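Local coordinates for F420-dependent methylenetetrahydromethanopterin dehydrogenase (PDB 1QV9), which catalyses the reversible reduction of methenyl-tetrahydromethanopterin to methylene-tetrahydromethanopterin with reduced coenzyme F420 in methanogenesis from carbon dioxide, at the interface of chains A and B and the interface of chains A and C. Numbering follows the deposited sequence. Chains: chain A/B/C, F420-dependent methylenetetrahydromethanopterin dehydrogenase.

Contact 1: the interface of chains A and B. Residues chain A 185-186, 189, 204; chain B 216, 219, 233, 236.
The guanidinium of A:Arg185 turns its edge to the carboxylate of B:Glu219, whose CD lies in the guanidinium plane together with a water, while the two flat groups are tilted 32° apart. The salt bridge runs from NH1 of A:Arg185 to OE1 of B:Glu219 at 3.1 Å, and this oxygen is met from above the carboxylate plane. NH2 adds weak bonds to both carboxylate oxygens. The in-plane water is 2.6 Å from OE1 of B:Glu219 and also reaches NH1 of A:Arg185. The amide of A:Asn186 stands perpendicular to the carboxylate, and its ND2 gives OE2 of B:Glu219 a nearly straight bond of 2.9 Å (169° at H) along the syn lone pair. B:Glu219 can span to this pair because its chain is stretched out, with CG anti to the backbone N (chi1 -180°). With an alanine in place of B:Glu219, the A:Arg185 charge would probably lose its mate across the interface and ND2 of A:Asn186 its acceptor there. Beside the polar cluster, B:Ile233 passes A:Asn186 and A:Met204 at about a right angle. In this part of the two-fold interface the 3-10 helix 185-190 and helix 197-223 of chain A meet helices 197-223 and 227-257 of chain B, and CE of selenomethionine A:Met204 rests 4.0 Å from CG1 of B:Ile233.

Contact 2: the interface of chains A and C. Residues chain A 18-19, 22, 145; chain C 13, 18, 141, 145.
Selenomethionine methyl groups from both subunits converge where A:Met18 and A:Met145 meet C:Met18 and C:Met145. The two Met145 side chains cross at about a right angle, their CE atoms, of A:Met145 and C:Met145, 3.5 Å apart. A:Met145 and C:Met18 reach toward each other tip to tip, as do A:Met18 and C:Met145, but the modelled methyls of A:Met18 and C:Met18 are too close to each other to be real, so both of these contacts are doubtful in detail. Around this centre, A:Met19 bends at chi2 (-84°) and brings its CE to 3.7 Å from CB of C:Asn141, with the selenium of C:Met18 also near this methyl. SE of A:Met145 packs on CB of C:Asn141 at 3.8 Å. Further out, the selenium of A:Met22 sits 3.5 Å from CG of C:Asn13, crossing the asparagine side chain at about a right angle. A:Met145 and C:Met145 each extend with CG anti to the backbone N (chi1 -175°) before the final bend turns the methyl into the cluster. The patch lies within the two-fold interface of chains A and C, where the short helices 15-19 and the longer helices 134-150 of both subunits supply its centre.

Contact 3: the interface of chains A and C. Residues chain A 22, 25-26, 28-29; chain C 41-43, 137.
The amine NZ of C:Lys43 is gripped from chain A by a carboxylate and, more loosely, by a backbone carbonyl. Its salt bridge to OD2 of A:Asp25 is 2.8 Å long and comes in on the syn side, 19° out of the carboxylate plane. A weak bond to O of A:Ala28 is backed by a water 2.7 Å from NZ of C:Lys43, which also reaches that carbonyl. The lysine chain runs extended until its last torsion, where the bend (chi4 -50°) carries NZ toward these acceptors; the lysine and aspartate side chains cross at about a right angle. The carboxylate of A:Asp29 lies farther off, and may add some favourable charge without touching the amine. Beside the salt bridge, C:Val42 packs both methyl branches against chain A. CG2 meets CB of A:Ala28 at 3.6 Å and lies along the side chain of A:Asp25, covering one flank of the ion pair. CG1 presses tightly on CG of A:Met22, 3.4 Å away, leaving the selenomethionine little room there. From helix 134-150, C:Met137 also reaches A:Met22 and bends at its end, its CE lying 3.7 Å from CB of A:Met22. This patch of the two-fold interface thus joins a salt bridge to apolar contacts, among them that of the selenium SE of C:Met137, 3.8 Å from CA of A:Glu26.

Contact 1: the interface of chains A and B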
# COMPACT_ATOMS: atom_id res chain seq x y z
N ARG A 185 3.17 -1.50 -25.62
CA ARG A 185 2.00 -0.99 -24.94
C ARG A 185 0.72 -1.05 -25.79
O ARG A 185 -0.33 -1.53 -25.34
CB ARG A 185 2.29 0.45 -24.49
CG ARG A 185 1.14 1.13 -23.80
CD ARG A 185 0.72 2.40 -24.48
NE ARG A 185 1.79 3.36 -24.73
CZ ARG A 185 1.69 4.30 -25.67
NH1 ARG A 185 2.67 5.17 -25.87
NH2 ARG A 185 0.61 4.33 -26.43
N ASN A 186 0.82 -0.62 -27.05
CA ASN A 186 -0.37 -0.61 -27.88
C ASN A 186 -0.90 -1.96 -28.30
O ASN A 186 -2.05 -2.08 -28.71
CB ASN A 186 -0.18 0.30 -29.09
CG ASN A 186 -0.24 1.79 -28.71
OD1 ASN A 186 -0.78 2.15 -27.65
ND2 ASN A 186 0.30 2.66 -29.58
N LEU A 189 -4.24 -2.96 -26.80
CA LEU A 189 -5.50 -2.35 -27.25
C LEU A 189 -6.41 -3.32 -27.97
O LEU A 189 -7.64 -3.18 -27.90
CB LEU A 189 -5.17 -1.16 -28.14
CG LEU A 189 -4.61 0.05 -27.39
CD1 LEU A 189 -3.97 1.02 -28.39
CD2 LEU A 189 -5.69 0.75 -26.55
N MSE A 204 -1.28 -1.06 -19.73
CA MSE A 204 -0.61 -0.28 -20.76
C MSE A 204 0.40 0.65 -20.11
O MSE A 204 1.52 0.74 -20.60
CB MSE A 204 -1.64 0.53 -21.56
CG MSE A 204 -2.52 -0.41 -22.39
SE MSE A 204 -4.01 0.57 -23.24
CE MSE A 204 -2.99 1.96 -24.01
N VAL B 216 2.99 10.10 -24.31
CA VAL B 216 1.76 9.33 -24.36
C VAL B 216 0.56 10.25 -24.59
O VAL B 216 -0.29 9.96 -25.42
CB VAL B 216 1.62 8.50 -23.05
CG1 VAL B 216 0.36 7.66 -23.12
CG2 VAL B 216 2.85 7.62 -22.88
N GLU B 219 0.51 11.41 -28.20
CA GLU B 219 0.02 10.39 -29.10
C GLU B 219 -1.50 10.27 -29.02
O GLU B 219 -2.20 10.20 -30.04
CB GLU B 219 0.68 9.04 -28.74
CG GLU B 219 0.25 7.90 -29.61
CD GLU B 219 0.79 6.55 -29.14
OE1 GLU B 219 1.89 6.50 -28.56
OE2 GLU B 219 0.10 5.54 -29.36
N ILE B 233 -5.33 5.23 -24.42
CA ILE B 233 -4.00 5.82 -24.41
C ILE B 233 -3.88 7.02 -23.46
O ILE B 233 -2.97 7.06 -22.62
CB ILE B 233 -3.55 6.17 -25.86
CG1 ILE B 233 -3.32 4.87 -26.67
CG2 ILE B 233 -2.28 6.97 -25.83
CD1 ILE B 233 -3.17 5.12 -28.20
N SER B 236 -3.91 5.96 -19.89
CA SER B 236 -2.71 5.25 -19.42
C SER B 236 -1.66 6.32 -19.03
O SER B 236 -0.85 6.11 -18.13
CB SER B 236 -2.16 4.28 -20.49
OG SER B 236 -1.51 4.94 -21.58
O HOH W 1 3.75 7.83 -27.32

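Contact 2: the interface of chains A and C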
# COMPACT_ATOMS: atom_id res chain seq x y z
N MSE A 18 13.50 -16.35 -20.69
CA MSE A 18 13.49 -17.16 -19.46
C MSE A 18 12.29 -18.10 -19.49
O MSE A 18 12.42 -19.30 -19.27
CB MSE A 18 13.34 -16.30 -18.19
CG MSE A 18 14.58 -15.53 -17.75
SE MSE A 18 14.40 -14.80 -15.93
CE MSE A 18 13.60 -16.30 -15.08
N MSE A 19 11.12 -17.52 -19.78
CA MSE A 19 9.84 -18.23 -19.77
C MSE A 19 9.27 -18.87 -21.03
O MSE A 19 8.40 -19.73 -20.92
CB MSE A 19 8.74 -17.28 -19.24
CG MSE A 19 8.69 -17.08 -17.72
SE MSE A 19 7.70 -18.48 -16.93
CE MSE A 19 8.55 -18.67 -15.22
N MSE A 22 8.37 -22.67 -21.12
CA MSE A 22 7.44 -23.11 -20.09
C MSE A 22 6.02 -22.61 -20.27
O MSE A 22 5.08 -23.22 -19.76
CB MSE A 22 8.00 -22.76 -18.71
CG MSE A 22 9.28 -23.52 -18.50
SE MSE A 22 10.05 -23.29 -16.78
CE MSE A 22 10.83 -21.57 -17.00
N MSE A 145 9.20 -10.13 -14.92
CA MSE A 145 8.34 -11.31 -15.17
C MSE A 145 6.90 -10.99 -14.77
O MSE A 145 5.94 -11.36 -15.49
CB MSE A 145 8.86 -12.51 -14.37
CG MSE A 145 8.08 -13.77 -14.69
SE MSE A 145 8.88 -15.29 -13.72
CE MSE A 145 10.67 -15.14 -14.48
N ASN C 13 10.49 -27.30 -13.07
CA ASN C 13 10.91 -25.94 -12.71
C ASN C 13 10.81 -25.65 -11.24
O ASN C 13 9.81 -25.98 -10.58
CB ASN C 13 10.11 -24.90 -13.48
CG ASN C 13 10.66 -23.48 -13.30
OD1 ASN C 13 11.86 -23.22 -13.57
ND2 ASN C 13 9.81 -22.58 -12.83
N MSE C 18 15.75 -22.06 -11.97
CA MSE C 18 15.60 -21.04 -13.02
C MSE C 18 16.83 -20.14 -13.02
O MSE C 18 17.44 -19.90 -14.07
CB MSE C 18 14.38 -20.11 -12.77
CG MSE C 18 13.02 -20.71 -13.06
SE MSE C 18 11.59 -19.35 -13.09
CE MSE C 18 12.51 -17.98 -14.07
N ASN C 141 5.88 -17.60 -10.25
CA ASN C 141 7.34 -17.65 -10.29
C ASN C 141 7.94 -16.26 -10.05
O ASN C 141 9.03 -16.18 -9.47
CB ASN C 141 7.84 -18.26 -11.58
CG ASN C 141 7.81 -19.76 -11.50
OD1 ASN C 141 6.86 -20.40 -11.93
ND2 ASN C 141 8.84 -20.32 -10.86
N MSE C 145 10.52 -15.77 -7.10
CA MSE C 145 11.87 -15.23 -7.39
C MSE C 145 12.15 -14.03 -6.50
O MSE C 145 13.28 -13.87 -5.96
CB MSE C 145 11.96 -14.82 -8.87
CG MSE C 145 13.36 -14.38 -9.25
SE MSE C 145 13.42 -14.00 -11.18
CE MSE C 145 12.85 -15.76 -11.79

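Contact 3: the interface of chains A and C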
# COMPACT_ATOMS: atom_id res chain seq x y z
N MSE A 22 8.37 -22.67 -21.12
CA MSE A 22 7.44 -23.11 -20.09
C MSE A 22 6.02 -22.61 -20.27
O MSE A 22 5.08 -23.22 -19.76
CB MSE A 22 8.00 -22.76 -18.71
CG MSE A 22 9.28 -23.52 -18.50
SE MSE A 22 10.05 -23.29 -16.78
CE MSE A 22 10.83 -21.57 -17.00
N ASP A 25 3.74 -25.43 -21.75
CA ASP A 25 3.34 -26.71 -21.11
C ASP A 25 3.45 -26.44 -19.61
O ASP A 25 4.28 -27.05 -18.89
CB ASP A 25 4.34 -27.78 -21.58
CG ASP A 25 3.99 -29.16 -21.12
OD1 ASP A 25 2.81 -29.40 -20.72
OD2 ASP A 25 4.91 -30.01 -21.18
N GLU A 26 2.57 -25.55 -19.15
CA GLU A 26 2.65 -25.06 -17.80
C GLU A 26 2.60 -26.06 -16.66
O GLU A 26 3.12 -25.78 -15.58
CB GLU A 26 1.62 -23.95 -17.58
CG GLU A 26 0.14 -24.42 -17.60
CD GLU A 26 -0.45 -24.57 -19.01
OE1 GLU A 26 -1.68 -24.75 -19.09
OE2 GLU A 26 0.28 -24.48 -20.01
N ALA A 28 3.37 -29.45 -17.40
CA ALA A 28 4.13 -30.58 -17.93
C ALA A 28 3.27 -31.79 -18.28
O ALA A 28 3.78 -32.90 -18.39
CB ALA A 28 5.23 -31.01 -16.94
N ASP A 29 1.98 -31.57 -18.48
CA ASP A 29 1.08 -32.67 -18.82
C ASP A 29 0.64 -32.68 -20.27
O ASP A 29 -0.28 -33.42 -20.63
CB ASP A 29 -0.15 -32.69 -17.88
CG ASP A 29 -0.85 -31.35 -17.79
OD1 ASP A 29 -0.73 -30.57 -18.75
OD2 ASP A 29 -1.53 -31.09 -16.77
N SER C 41 12.94 -28.68 -20.55
CA SER C 41 11.92 -27.74 -20.13
C SER C 41 11.19 -28.27 -18.89
O SER C 41 11.84 -28.84 -17.99
CB SER C 41 10.96 -27.46 -21.32
OG SER C 41 10.10 -26.38 -21.00
N VAL C 42 9.87 -28.14 -18.82
CA VAL C 42 9.12 -28.56 -17.63
C VAL C 42 8.96 -30.06 -17.44
O VAL C 42 8.57 -30.52 -16.35
CB VAL C 42 7.70 -27.97 -17.67
CG1 VAL C 42 7.73 -26.43 -17.82
CG2 VAL C 42 7.00 -28.56 -18.85
N LYS C 43 9.25 -30.85 -18.46
CA LYS C 43 9.07 -32.29 -18.33
C LYS C 43 10.18 -32.89 -17.50
O LYS C 43 11.36 -32.61 -17.70
CB LYS C 43 8.95 -32.95 -19.70
CG LYS C 43 7.63 -32.55 -20.41
CD LYS C 43 7.34 -33.45 -21.62
CE LYS C 43 6.08 -33.00 -22.38
NZ LYS C 43 4.90 -32.80 -21.49
N MSE C 137 1.25 -19.22 -13.88
CA MSE C 137 2.52 -19.91 -13.57
C MSE C 137 3.70 -18.91 -13.58
O MSE C 137 4.67 -19.06 -12.84
CB MSE C 137 2.82 -21.01 -14.58
CG MSE C 137 4.25 -21.51 -14.47
SE MSE C 137 4.86 -22.46 -16.02
CE MSE C 137 5.15 -20.99 -17.25
O HOH W 2 4.51 -35.20 -20.37

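Contacts 2 and 3 belong to one interface between chains A and C: their C-alpha centres are about 11 Å apart, they share A:Met22, and both draw on helix 134-150 of chain C. Contact 1 joins chain A to chain B instead, its C-alpha centre about 27 Å from that of contact 2 and about 32 Å from that of contact 3, and it uses the 3-10 helix 185-190 with helices 197-223 and 227-257. Chain A therefore meets chains B and C through separate two-fold surfaces; both carry a salt bridge, and the A-C surface adds a selenomethionine cluster. Such paired surfaces suit the homohexamer, a trimer of dimers.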